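Local coordinates for protein tryptophan--tRNA ligase (Campylobacter jejuni subsp. jejuni, PDB 3TZL) that probably catalyses the ATP-dependent attachment of tryptophan to its cognate tRNA, supplying tryptophanyl-tRNA for protein synthesis, at residues B[149-152]-B[153-157]; B[122-125]-B[126-129]; B[101-104]-B[105-108]; B[161-164]-B[165-169]; B[92-95]-B[96-100]. All coordinates share one frame; numbering follows the deposited sequence.

Contact 1 (B[149-152]-B[153-157]); sequences QIQH and VEIAR. With TRP (tryptophan), chain J.
Ile150 and Glu154 stand one turn apart in the first part of helix 150-167 and slant across each other, with the CG2 methyl of Ile150 3.9 Å from Glu154 OE2. Glu154 runs straight beyond CG, but because CG lies beside its own backbone N (chi1 -67°) the chain first passes Ile150 O, 3.5 Å from CG. One residue on, Ile155 carries its extended CG1-CD1 arm back along the preceding turn: CD1 is 3.7 Å from Gln151 O and approaches the edge of the His152 ring near CD2. Val153 brings CG2 beside Gln149 O, 3.6 Å away, where its own N-H makes a weak opening bond. The bonds Glu154 N to Ile150 O and Ile155 N to Gln151 O then carry the helix forward. Gln149 folds at chi2 (-58°) and its amide swings to the imidazole of His152. His152 ND1 donates to Gln149 OE1 over 3.0 Å; the oxygen lies in the ring plane, whereas the donor stands 57° out of the carbonyl plane. The amino N of the bound tryptophan donates to Gln149 OE1, also over 3.0 Å. Asp134 also bonds the ligand, and Ser109 holds the far nitrogen of His152. Two donors thus grip one amide oxygen, which settles which way round the amide faces the substrate and makes His152 a second-shell residue that probably positions Gln149.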
loop_
_atom_site.group_PDB
_atom_site.type_symbol
_atom_site.label_atom_id
_atom_site.label_comp_id
_atom_site.label_asym_id
_atom_site.label_seq_id
_atom_site.Cartn_x
_atom_site.Cartn_y
_atom_site.Cartn_z
ATOM N N GLN B 149 -8.022 7.277 18.847
ATOM C CA GLN B 149 -6.887 7.119 17.974
ATOM C C GLN B 149 -5.595 6.917 18.715
ATOM O O GLN B 149 -4.567 6.817 18.116
ATOM C CB GLN B 149 -6.752 8.346 17.070
ATOM C CG GLN B 149 -7.915 8.622 16.150
ATOM C CD GLN B 149 -8.220 7.476 15.224
ATOM O OE1 GLN B 149 -7.441 7.136 14.343
ATOM N NE2 GLN B 149 -9.354 6.881 15.410
ATOM N N ILE B 150 -5.645 6.870 20.027
ATOM C CA ILE B 150 -4.395 6.785 20.782
ATOM C C ILE B 150 -3.612 5.529 20.441
ATOM O O ILE B 150 -2.398 5.563 20.253
ATOM C CB ILE B 150 -4.617 6.778 22.302
ATOM C CG1 ILE B 150 -5.435 7.987 22.735
ATOM C CG2 ILE B 150 -3.276 6.767 23.030
ATOM C CD1 ILE B 150 -4.823 9.278 22.340
ATOM N N GLN B 151 -4.315 4.410 20.372
ATOM C CA GLN B 151 -3.670 3.144 20.075
ATOM C C GLN B 151 -2.981 3.192 18.713
ATOM O O GLN B 151 -1.889 2.668 18.538
ATOM C CB GLN B 151 -4.690 2.012 20.138
ATOM C CG GLN B 151 -4.070 0.630 20.137
ATOM C CD GLN B 151 -5.115 -0.453 20.005
ATOM O OE1 GLN B 151 -6.172 -0.238 19.413
ATOM N NE2 GLN B 151 -4.830 -1.619 20.557
ATOM N N HIS B 152 -3.608 3.844 17.745
ATOM C CA HIS B 152 -2.992 3.967 16.429
ATOM C C HIS B 152 -1.628 4.665 16.471
ATOM O O HIS B 152 -0.694 4.245 15.791
ATOM C CB HIS B 152 -3.939 4.668 15.464
ATOM C CG HIS B 152 -5.152 3.860 15.144
ATOM N ND1 HIS B 152 -6.351 4.429 14.781
ATOM C CD2 HIS B 152 -5.352 2.523 15.137
ATOM C CE1 HIS B 152 -7.238 3.476 14.562
ATOM N NE2 HIS B 152 -6.656 2.310 14.765
ATOM N N VAL B 153 -1.518 5.722 17.268
ATOM C CA VAL B 153 -0.259 6.448 17.391
ATOM C C VAL B 153 0.805 5.578 18.066
ATOM O O VAL B 153 1.969 5.593 17.663
ATOM C CB VAL B 153 -0.452 7.743 18.168
ATOM C CG1 VAL B 153 0.865 8.505 18.271
ATOM C CG2 VAL B 153 -1.535 8.595 17.493
ATOM N N GLU B 154 0.391 4.814 19.080
ATOM C CA GLU B 154 1.260 3.837 19.726
ATOM C C GLU B 154 1.766 2.789 18.743
ATOM O O GLU B 154 2.944 2.395 18.769
ATOM C CB GLU B 154 0.524 3.156 20.882
ATOM C CG GLU B 154 0.199 4.083 22.043
ATOM C CD GLU B 154 -0.592 3.390 23.136
ATOM O OE1 GLU B 154 -1.050 2.251 22.909
ATOM O OE2 GLU B 154 -0.759 3.986 24.221
ATOM N N ILE B 155 0.879 2.328 17.869
ATOM C CA ILE B 155 1.293 1.410 16.817
ATOM C C ILE B 155 2.360 2.065 15.930
ATOM O O ILE B 155 3.378 1.444 15.606
ATOM C CB ILE B 155 0.099 0.974 15.971
ATOM C CG1 ILE B 155 -0.693 -0.104 16.707
ATOM C CG2 ILE B 155 0.551 0.467 14.619
ATOM C CD1 ILE B 155 -2.116 -0.251 16.208
ATOM N N ALA B 156 2.141 3.328 15.565
ATOM C CA ALA B 156 3.090 4.016 14.702
ATOM C C ALA B 156 4.424 4.127 15.438
ATOM O O ALA B 156 5.502 3.972 14.860
ATOM C CB ALA B 156 2.571 5.368 14.318
ATOM N N ARG B 157 4.331 4.349 16.738
ATOM C CA ARG B 157 5.497 4.425 17.589
ATOM C C ARG B 157 6.264 3.093 17.658
ATOM O O ARG B 157 7.500 3.069 17.630
ATOM C CB ARG B 157 5.068 4.892 18.975
ATOM C CG ARG B 157 6.197 5.387 19.817
ATOM C CD ARG B 157 5.765 5.596 21.264
ATOM N NE ARG B 157 6.894 6.081 22.045
ATOM C CZ ARG B 157 7.203 7.368 22.172
ATOM N NH1 ARG B 157 8.257 7.737 22.897
ATOM N NH2 ARG B 157 6.451 8.287 21.575
HETATM N N TRP J . -7.521 7.997 11.515
HETATM C CA TRP J . -7.836 9.423 11.653
HETATM C C TRP J . -9.316 9.629 11.948
HETATM O O TRP J . -9.750 10.729 12.306
HETATM C CB TRP J . -7.428 10.204 10.391
HETATM C CG TRP J . -5.961 10.087 10.102
HETATM C CD1 TRP J . -5.365 9.408 9.073
HETATM C CD2 TRP J . -4.907 10.633 10.894
HETATM N NE1 TRP J . -3.991 9.517 9.170
HETATM C CE2 TRP J . -3.687 10.258 10.286
HETATM C CE3 TRP J . -4.875 11.406 12.063
HETATM C CZ2 TRP J . -2.449 10.644 10.803
HETATM C CZ3 TRP J . -3.642 11.782 12.580
HETATM C CH2 TRP J . -2.448 11.406 11.946
HETATM O OXT TRP J . -10.098 8.683 11.829
#

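Contact 2 (B[122-125]-B[126-129]); sequences HGLF and SYPV
Ser126 grips the carbonyl of His122 twice in the first turns of helix 122-137. Its backbone N reaches His122 O at 2.8 Å, and its hydroxyl, Ser126 OG, donates to the same oxygen at 2.7 Å from above the carbonyl plane, 39° out of it. The hydroxyl can do this because it sits beside the serine's own backbone N (chi1 -54°). The next backbone bond, Tyr127 N to Gly123 O at 3.0 Å, is weak, and Pro128 has no N-H to continue the series and Val129 N turns to Ser126 O, so the helix is kinked here. Ring contacts come second. Ser126 OG lies over the centre of one face of the His122 imidazole, 3.1 Å above its plane, while NE2 of that ring bonds Ser126 OG of the second subunit, a pair repeated across the dimer. Pro128 CD lies over a face of the Tyr127 ring, displaced toward the rim. The apolar part is made by Leu124 and Tyr127, side by side and pointing the same way, with Leu124 CD1 3.7 Å from Tyr127 CE2. Tyr127 CD2 also comes within 3.1 Å of Leu124 O. Around this stretch, helix 87-96 meets Val129, helix 101-105 packs on Phe125 and Pro128, and Tyr127 turns its ring against His152 of helix 150-167; the nearest atoms of the Tyr127 side chain and the bound tryptophan are about 4 Å apart.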
loop_
_atom_site.group_PDB
_atom_site.type_symbol
_atom_site.label_atom_id
_atom_site.label_comp_id
_atom_site.label_asym_id
_atom_site.label_seq_id
_atom_site.Cartn_x
_atom_site.Cartn_y
_atom_site.Cartn_z
ATOM N N HIS B 122 -9.190 -6.366 4.273
ATOM C CA HIS B 122 -7.765 -6.132 4.482
ATOM C C HIS B 122 -7.501 -4.650 4.710
ATOM O O HIS B 122 -6.632 -4.266 5.502
ATOM C CB HIS B 122 -6.997 -6.575 3.247
ATOM C CG HIS B 122 -5.516 -6.522 3.410
ATOM N ND1 HIS B 122 -4.709 -5.720 2.634
ATOM C CD2 HIS B 122 -4.691 -7.163 4.270
ATOM C CE1 HIS B 122 -3.448 -5.888 2.990
ATOM N NE2 HIS B 122 -3.408 -6.765 3.977
ATOM N N GLY B 123 -8.259 -3.814 4.015
ATOM C CA GLY B 123 -8.121 -2.374 4.145
ATOM C C GLY B 123 -8.361 -1.867 5.553
ATOM O O GLY B 123 -7.590 -1.055 6.050
ATOM N N LEU B 124 -9.419 -2.356 6.200
ATOM C CA LEU B 124 -9.700 -2.008 7.596
ATOM C C LEU B 124 -8.594 -2.480 8.524
ATOM O O LEU B 124 -8.189 -1.759 9.420
ATOM C CB LEU B 124 -11.024 -2.616 8.071
ATOM C CG LEU B 124 -11.363 -2.319 9.539
ATOM C CD1 LEU B 124 -11.460 -0.821 9.778
ATOM C CD2 LEU B 124 -12.640 -3.009 9.976
ATOM N N PHE B 125 -8.134 -3.704 8.308
ATOM C CA PHE B 125 -7.068 -4.309 9.095
ATOM C C PHE B 125 -5.759 -3.529 8.952
ATOM O O PHE B 125 -5.013 -3.348 9.922
ATOM C CB PHE B 125 -6.867 -5.748 8.603
ATOM C CG PHE B 125 -5.857 -6.537 9.384
ATOM C CD1 PHE B 125 -6.166 -7.034 10.630
ATOM C CD2 PHE B 125 -4.609 -6.816 8.846
ATOM C CE1 PHE B 125 -5.236 -7.785 11.351
ATOM C CE2 PHE B 125 -3.682 -7.558 9.554
ATOM C CZ PHE B 125 -3.996 -8.044 10.808
ATOM N N SER B 126 -5.493 -3.056 7.739
ATOM C CA SER B 126 -4.199 -2.475 7.396
ATOM C C SER B 126 -4.094 -0.971 7.622
ATOM O O SER B 126 -2.996 -0.425 7.633
ATOM C CB SER B 126 -3.872 -2.756 5.937
ATOM O OG SER B 126 -3.942 -4.142 5.661
ATOM N N TYR B 127 -5.214 -0.285 7.789
ATOM C CA TYR B 127 -5.118 1.172 7.869
ATOM C C TYR B 127 -4.258 1.791 8.978
ATOM O O TYR B 127 -3.731 2.874 8.771
ATOM C CB TYR B 127 -6.480 1.851 7.735
ATOM C CG TYR B 127 -7.188 2.188 9.015
ATOM C CD1 TYR B 127 -6.898 3.354 9.719
ATOM C CD2 TYR B 127 -8.191 1.369 9.491
ATOM C CE1 TYR B 127 -7.582 3.666 10.891
ATOM C CE2 TYR B 127 -8.872 1.668 10.657
ATOM C CZ TYR B 127 -8.569 2.810 11.350
ATOM O OH TYR B 127 -9.284 3.078 12.496
ATOM N N PRO B 128 -4.113 1.121 10.145
ATOM C CA PRO B 128 -3.137 1.651 11.110
ATOM C C PRO B 128 -1.717 1.735 10.559
ATOM O O PRO B 128 -0.961 2.586 11.027
ATOM C CB PRO B 128 -3.171 0.619 12.243
ATOM C CG PRO B 128 -4.556 0.053 12.180
ATOM C CD PRO B 128 -4.889 0.006 10.723
ATOM N N VAL B 129 -1.357 0.882 9.600
ATOM C CA VAL B 129 -0.030 0.970 8.992
ATOM C C VAL B 129 0.068 2.188 8.063
ATOM O O VAL B 129 1.090 2.877 8.034
ATOM C CB VAL B 129 0.359 -0.321 8.211
ATOM C CG1 VAL B 129 1.811 -0.240 7.755
ATOM C CG2 VAL B 129 0.173 -1.554 9.079
#

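Contact 3 (B[101-104]-B[105-108]); sequences MGLL and ERAH
Glu105 lies at an angle over Met101, a selenomethionine in this model, and its carboxylate oxygen OE2 lies 3.8 Å from the Met101 methyl CE. The glutamate is extended beyond CG, which passes 3.6 Å from Met101 O on the way. That carbonyl takes two backbone donors, Leu104 N at 2.9 Å from Met101 O and Glu105 N at 3.0 Å from the same oxygen, one bond spanning three residues and one spanning four. Arg106 N bonds Gly102 O at 3.1 Å, and the arginine side chain, bent at chi3 (-131°), curls back until the guanidinium lies flat over that same oxygen, which sits above the centre of one face. The NE and NH1 hydrogens are not aimed at the carbonyl, so the attraction is probably electrostatic, positive plane over negative oxygen. Gly102, with no side chain, lets Arg106 NH2 approach to 3.7 Å from the Gly102 CA. Here helix 101-105 gives out, joined by a short turn to helix 108-115, in a part of this class I synthetase that packs on helix 122-137 and touches the second subunit. Ala107 is the N-cap of the following helix, and its N makes a weak hydrogen bond to Leu104 O at 3.3 Å, while its CB lies 3.4 Å from Leu104 O. At the end of the turn the Gln151 amide accepts from His108 N and donates to Arg106 O.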
loop_
_atom_site.group_PDB
_atom_site.type_symbol
_atom_site.label_atom_id
_atom_site.label_comp_id
_atom_site.label_asym_id
_atom_site.label_seq_id
_atom_site.Cartn_x
_atom_site.Cartn_y
_atom_site.Cartn_z
HETATM N N MSE B 101 2.047 -8.871 12.991
HETATM C CA MSE B 101 0.608 -9.095 12.896
HETATM C C MSE B 101 -0.167 -8.795 14.182
HETATM O O MSE B 101 -1.231 -8.180 14.124
HETATM C CB MSE B 101 0.324 -10.532 12.444
HETATM C CG MSE B 101 0.554 -10.754 10.961
HETATM SE SE MSE B 101 -0.639 -9.701 9.795
HETATM C CE MSE B 101 -2.210 -10.836 9.968
ATOM N N GLY B 102 0.358 -9.232 15.329
ATOM C CA GLY B 102 -0.323 -9.059 16.605
ATOM C C GLY B 102 -0.672 -7.614 16.928
ATOM O O GLY B 102 -1.681 -7.322 17.576
ATOM N N LEU B 103 0.170 -6.693 16.476
ATOM C CA LEU B 103 -0.111 -5.275 16.667
ATOM C C LEU B 103 -1.441 -4.875 16.007
ATOM O O LEU B 103 -2.193 -4.063 16.547
ATOM C CB LEU B 103 1.027 -4.443 16.079
ATOM C CG LEU B 103 1.813 -3.475 16.961
ATOM C CD1 LEU B 103 2.397 -4.171 18.179
ATOM C CD2 LEU B 103 2.913 -2.822 16.128
ATOM N N LEU B 104 -1.720 -5.440 14.835
ATOM C CA LEU B 104 -2.887 -5.030 14.054
ATOM C C LEU B 104 -4.102 -5.836 14.468
ATOM O O LEU B 104 -5.220 -5.335 14.411
ATOM C CB LEU B 104 -2.634 -5.179 12.538
ATOM C CG LEU B 104 -1.510 -4.332 11.927
ATOM C CD1 LEU B 104 -1.276 -4.704 10.474
ATOM C CD2 LEU B 104 -1.801 -2.833 12.058
ATOM N N GLU B 105 -3.875 -7.084 14.881
ATOM C CA GLU B 105 -4.950 -7.936 15.382
ATOM C C GLU B 105 -5.522 -7.387 16.681
ATOM O O GLU B 105 -6.682 -7.639 17.008
ATOM C CB GLU B 105 -4.466 -9.377 15.588
ATOM C CG GLU B 105 -4.218 -10.125 14.286
ATOM C CD GLU B 105 -3.422 -11.408 14.468
ATOM O OE1 GLU B 105 -3.060 -11.744 15.616
ATOM O OE2 GLU B 105 -3.151 -12.084 13.452
ATOM N N ARG B 106 -4.716 -6.634 17.423
ATOM C CA ARG B 106 -5.177 -6.076 18.689
ATOM C C ARG B 106 -5.794 -4.683 18.551
ATOM O O ARG B 106 -6.371 -4.163 19.502
ATOM C CB ARG B 106 -4.045 -6.062 19.724
ATOM C CG ARG B 106 -3.688 -7.440 20.241
ATOM C CD ARG B 106 -2.547 -7.393 21.230
ATOM N NE ARG B 106 -1.541 -8.384 20.877
ATOM C CZ ARG B 106 -0.305 -8.088 20.500
ATOM N NH1 ARG B 106 0.093 -6.825 20.451
ATOM N NH2 ARG B 106 0.538 -9.060 20.190
ATOM N N ALA B 107 -5.662 -4.076 17.376
ATOM C CA ALA B 107 -6.249 -2.760 17.137
ATOM C C ALA B 107 -7.760 -2.837 17.357
ATOM O O ALA B 107 -8.439 -3.707 16.803
ATOM C CB ALA B 107 -5.937 -2.289 15.719
ATOM N N HIS B 108 -8.276 -1.948 18.195
ATOM C CA HIS B 108 -9.683 -1.990 18.553
ATOM C C HIS B 108 -10.569 -1.778 17.336
ATOM O O HIS B 108 -11.614 -2.406 17.208
ATOM C CB HIS B 108 -9.985 -0.961 19.640
ATOM C CG HIS B 108 -9.466 -1.350 20.987
ATOM N ND1 HIS B 108 -9.935 -2.452 21.675
ATOM C CD2 HIS B 108 -8.514 -0.792 21.772
ATOM C CE1 HIS B 108 -9.296 -2.552 22.827
ATOM N NE2 HIS B 108 -8.428 -1.558 22.911
#

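Contact 4 (B[161-164]-B[165-169]); sequences LKVN and NEWGE
Asn165 N, Trp167 N and Gly168 N reach back to Leu161 O, Val163 O and Asn164 O in turn, at 2.9, 2.9 and 3.0 Å, and carry helix 150-167 to its C-terminal end, where Gly168 leaves it with a positive phi (104°). A side chain on this residue would collide with the carbonyl oxygen of Trp167, which explains a glycine at the exit. The carbonyl of Gly168 then lies over the last turn: its O is 3.0 Å from Asn164 CA in a CA-H...O contact. The Asn164 side chain runs alongside, CB 3.3 Å from Gly168 O, and its OD1 turns onward to Ile170 and Phe171. On the inner flank Val163 and Trp167 meet at an angle, Val163 CG1 3.7 Å from Trp167 CE3. With chi1 at 169° the valine sends CG1, opposite its backbone N, to the indole and leaves CG2 for Phe98. Phe98 also meets Trp167 edge-to-face, and the indole N-H bonds Gln51 O of the second subunit. Asn164 OD1 accepts from two N-H groups just beyond the helix and so ties its final turn to the chain that leaves it, while the indole N-H spends its proton on the second subunit.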
loop_
_atom_site.group_PDB
_atom_site.type_symbol
_atom_site.label_atom_id
_atom_site.label_comp_id
_atom_site.label_asym_id
_atom_site.label_seq_id
_atom_site.Cartn_x
_atom_site.Cartn_y
_atom_site.Cartn_z
ATOM N N LEU B 161 10.135 2.479 16.149
ATOM C CA LEU B 161 11.160 1.889 16.996
ATOM C C LEU B 161 11.786 0.655 16.351
ATOM O O LEU B 161 13.004 0.490 16.373
ATOM C CB LEU B 161 10.589 1.558 18.370
ATOM C CG LEU B 161 10.586 2.725 19.359
ATOM C CD1 LEU B 161 9.622 2.462 20.517
ATOM C CD2 LEU B 161 12.012 2.961 19.875
ATOM N N LYS B 162 10.954 -0.204 15.771
ATOM C CA LYS B 162 11.456 -1.371 15.061
ATOM C C LYS B 162 12.342 -0.960 13.889
ATOM O O LYS B 162 13.430 -1.508 13.706
ATOM C CB LYS B 162 10.308 -2.260 14.586
ATOM C CG LYS B 162 10.732 -3.707 14.322
ATOM C CD LYS B 162 9.525 -4.652 14.294
ATOM C CE LYS B 162 9.875 -6.055 13.784
ATOM N NZ LYS B 162 10.887 -6.720 14.629
ATOM N N VAL B 163 11.889 0.024 13.113
ATOM C CA VAL B 163 12.644 0.470 11.949
ATOM C C VAL B 163 13.993 1.054 12.369
ATOM O O VAL B 163 15.033 0.708 11.800
ATOM C CB VAL B 163 11.850 1.486 11.099
ATOM C CG1 VAL B 163 12.745 2.115 10.059
ATOM C CG2 VAL B 163 10.634 0.815 10.424
ATOM N N ASN B 164 13.963 1.917 13.385
ATOM C CA ASN B 164 15.160 2.559 13.896
ATOM C C ASN B 164 16.135 1.541 14.469
ATOM O O ASN B 164 17.346 1.726 14.404
ATOM C CB ASN B 164 14.821 3.584 15.001
ATOM C CG ASN B 164 14.143 4.848 14.467
ATOM O OD1 ASN B 164 14.039 5.060 13.262
ATOM N ND2 ASN B 164 13.684 5.694 15.380
ATOM N N ASN B 165 15.600 0.475 15.054
ATOM C CA ASN B 165 16.447 -0.585 15.594
ATOM C C ASN B 165 17.222 -1.293 14.492
ATOM O O ASN B 165 18.328 -1.771 14.706
ATOM C CB ASN B 165 15.621 -1.606 16.372
ATOM C CG ASN B 165 15.616 -1.337 17.852
ATOM O OD1 ASN B 165 16.577 -0.792 18.400
ATOM N ND2 ASN B 165 14.530 -1.719 18.518
ATOM N N GLU B 166 16.630 -1.356 13.308
ATOM C CA GLU B 166 17.243 -2.076 12.204
ATOM C C GLU B 166 18.148 -1.189 11.338
ATOM O O GLU B 166 19.180 -1.656 10.853
ATOM C CB GLU B 166 16.167 -2.742 11.340
ATOM C CG GLU B 166 16.716 -3.485 10.119
ATOM C CD GLU B 166 17.419 -4.786 10.477
ATOM O OE1 GLU B 166 17.213 -5.288 11.598
ATOM O OE2 GLU B 166 18.173 -5.306 9.637
ATOM N N TRP B 167 17.772 0.085 11.179
ATOM C CA TRP B 167 18.377 0.956 10.170
ATOM C C TRP B 167 19.098 2.212 10.706
ATOM O O TRP B 167 19.771 2.915 9.952
ATOM C CB TRP B 167 17.306 1.388 9.165
ATOM C CG TRP B 167 16.930 0.365 8.142
ATOM C CD1 TRP B 167 17.582 -0.818 7.858
ATOM C CD2 TRP B 167 15.823 0.438 7.241
ATOM N NE1 TRP B 167 16.942 -1.476 6.836
ATOM C CE2 TRP B 167 15.856 -0.733 6.443
ATOM C CE3 TRP B 167 14.801 1.379 7.029
ATOM C CZ2 TRP B 167 14.908 -0.986 5.458
ATOM C CZ3 TRP B 167 13.860 1.126 6.044
ATOM C CH2 TRP B 167 13.922 -0.048 5.273
ATOM N N GLY B 168 18.968 2.493 11.999
ATOM C CA GLY B 168 19.540 3.707 12.565
ATOM C C GLY B 168 18.494 4.773 12.840
ATOM O O GLY B 168 17.329 4.461 13.019
ATOM N N GLU B 169 18.907 6.035 12.862
ATOM C CA GLU B 169 17.998 7.134 13.167
ATOM C C GLU B 169 17.194 7.516 11.939
ATOM O O GLU B 169 17.535 8.455 11.220
ATOM C CB GLU B 169 18.769 8.359 13.665
ATOM C CG GLU B 169 19.314 8.250 15.086
ATOM C CD GLU B 169 20.321 9.355 15.409
ATOM O OE1 GLU B 169 20.393 10.347 14.646
ATOM O OE2 GLU B 169 21.047 9.226 16.420
#

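Contact 5 (B[92-95]-B[96-100]); sequences YWIL and SQFTP
Ser96 N bonds Tyr92 O at 3.1 Å, but beyond it the bonds shorten to three residues, Gln97 N to Ile94 O and Phe98 N to Leu95 O, as helix 87-96 ends in a type I turn from Ser96 to Thr99. Leu95 O is gripped from opposite faces of its carbonyl plane, by Phe98 N at 2.9 Å and by Thr99 OG1 at 2.8 Å. Gln97 bends at chi2 (-49°) and brings its amide back over Trp93: NE2 donates to Trp93 O at 2.9 Å and sits above the centre of one face of the indole, 3.2 Å from Trp93 CE2, with the two planes 63° apart. The Phe98 ring turns its edge to Ile94 O, CD2 to O 3.4 Å. Ser96 OG bonds His122 of the second subunit, and Tyr44 of that subunit meets the Trp93 ring. This is a helix C-terminus closed by side-chain donors to its last carbonyls, buried where the two subunits of the dimer meet.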
loop_
_atom_site.group_PDB
_atom_site.type_symbol
_atom_site.label_atom_id
_atom_site.label_comp_id
_atom_site.label_asym_id
_atom_site.label_seq_id
_atom_site.Cartn_x
_atom_site.Cartn_y
_atom_site.Cartn_z
ATOM N N TYR B 92 4.162 3.040 3.295
ATOM C CA TYR B 92 3.209 2.094 3.864
ATOM C C TYR B 92 3.623 0.634 3.619
ATOM O O TYR B 92 3.648 -0.170 4.553
ATOM C CB TYR B 92 1.826 2.419 3.294
ATOM C CG TYR B 92 0.774 1.337 3.316
ATOM C CD1 TYR B 92 0.312 0.797 4.509
ATOM C CD2 TYR B 92 0.179 0.916 2.133
ATOM C CE1 TYR B 92 -0.678 -0.171 4.516
ATOM C CE2 TYR B 92 -0.818 -0.030 2.135
ATOM C CZ TYR B 92 -1.241 -0.580 3.331
ATOM O OH TYR B 92 -2.234 -1.549 3.325
ATOM N N TRP B 93 3.985 0.299 2.383
ATOM C CA TRP B 93 4.473 -1.051 2.080
ATOM C C TRP B 93 5.781 -1.372 2.819
ATOM O O TRP B 93 5.957 -2.469 3.347
ATOM C CB TRP B 93 4.691 -1.216 0.581
ATOM C CG TRP B 93 5.404 -2.486 0.208
ATOM C CD1 TRP B 93 6.673 -2.596 -0.293
ATOM C CD2 TRP B 93 4.891 -3.823 0.298
ATOM N NE1 TRP B 93 6.987 -3.914 -0.511
ATOM C CE2 TRP B 93 5.908 -4.693 -0.171
ATOM C CE3 TRP B 93 3.671 -4.374 0.729
ATOM C CZ2 TRP B 93 5.746 -6.087 -0.220
ATOM C CZ3 TRP B 93 3.511 -5.771 0.685
ATOM C CH2 TRP B 93 4.546 -6.607 0.210
ATOM N N ILE B 94 6.706 -0.421 2.848
ATOM C CA ILE B 94 7.933 -0.631 3.603
ATOM C C ILE B 94 7.680 -0.869 5.098
ATOM O O ILE B 94 8.209 -1.823 5.676
ATOM C CB ILE B 94 8.924 0.511 3.365
ATOM C CG1 ILE B 94 9.476 0.400 1.949
ATOM C CG2 ILE B 94 10.064 0.482 4.364
ATOM C CD1 ILE B 94 9.936 1.716 1.393
ATOM N N LEU B 95 6.846 -0.035 5.714
ATOM C CA LEU B 95 6.517 -0.189 7.135
ATOM C C LEU B 95 5.841 -1.524 7.441
ATOM O O LEU B 95 5.950 -2.034 8.553
ATOM C CB LEU B 95 5.623 0.961 7.615
ATOM C CG LEU B 95 6.226 2.375 7.556
ATOM C CD1 LEU B 95 5.318 3.382 8.255
ATOM C CD2 LEU B 95 7.647 2.413 8.176
ATOM N N SER B 96 5.142 -2.091 6.467
ATOM C CA SER B 96 4.448 -3.354 6.695
ATOM C C SER B 96 5.437 -4.458 7.033
ATOM O O SER B 96 5.101 -5.400 7.741
ATOM C CB SER B 96 3.616 -3.750 5.487
ATOM O OG SER B 96 2.477 -2.919 5.381
ATOM N N GLN B 97 6.656 -4.334 6.526
ATOM C CA GLN B 97 7.680 -5.339 6.758
ATOM C C GLN B 97 8.164 -5.288 8.191
ATOM O O GLN B 97 8.758 -6.242 8.684
ATOM C CB GLN B 97 8.848 -5.149 5.782
ATOM C CG GLN B 97 8.408 -4.837 4.334
ATOM C CD GLN B 97 7.337 -5.785 3.809
ATOM O OE1 GLN B 97 7.271 -6.958 4.193
ATOM N NE2 GLN B 97 6.480 -5.273 2.939
ATOM N N PHE B 98 7.898 -4.167 8.858
ATOM C CA PHE B 98 8.302 -3.975 10.239
ATOM C C PHE B 98 7.117 -4.002 11.183
ATOM O O PHE B 98 7.231 -3.622 12.340
ATOM C CB PHE B 98 9.026 -2.641 10.396
ATOM C CG PHE B 98 10.314 -2.552 9.636
ATOM C CD1 PHE B 98 11.521 -2.942 10.228
ATOM C CD2 PHE B 98 10.333 -2.036 8.349
ATOM C CE1 PHE B 98 12.716 -2.836 9.537
ATOM C CE2 PHE B 98 11.528 -1.915 7.648
ATOM C CZ PHE B 98 12.722 -2.319 8.244
ATOM N N THR B 99 5.967 -4.439 10.697
ATOM C CA THR B 99 4.775 -4.466 11.534
ATOM C C THR B 99 4.396 -5.910 11.882
ATOM O O THR B 99 3.969 -6.652 11.007
ATOM C CB THR B 99 3.597 -3.784 10.801
ATOM O OG1 THR B 99 3.969 -2.448 10.440
ATOM C CG2 THR B 99 2.334 -3.742 11.697
ATOM N N PRO B 100 4.563 -6.321 13.149
ATOM C CA PRO B 100 4.102 -7.676 13.492
ATOM C C PRO B 100 2.579 -7.745 13.452
ATOM O O PRO B 100 1.918 -6.787 13.857
ATOM C CB PRO B 100 4.583 -7.879 14.948
ATOM C CG PRO B 100 5.510 -6.697 15.251
ATOM C CD PRO B 100 5.074 -5.584 14.322
#

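How the contacts relate
Each contact is a local turn, so all five follow in series; none nests in or crosses another. From the N terminus, contact 5 ends helix 87-96, and contact 3 follows directly with helix 101-105 and the turn after it. Contact 2 then opens helix 122-137, which lies against both: Val129 reaches Ser96 and Leu95 in contact 5 and Leu104 in contact 3. Contacts 1 and 4 are the two ends of helix 150-167, the crossover of the unit between strands 142-144 and 175-177. Contact 1 meets contact 2 beside the bound tryptophan and contact 3 through Gln151, while contact 4 packs on Phe98 of contact 5. Contacts 2, 3 and 5 all touch the second subunit.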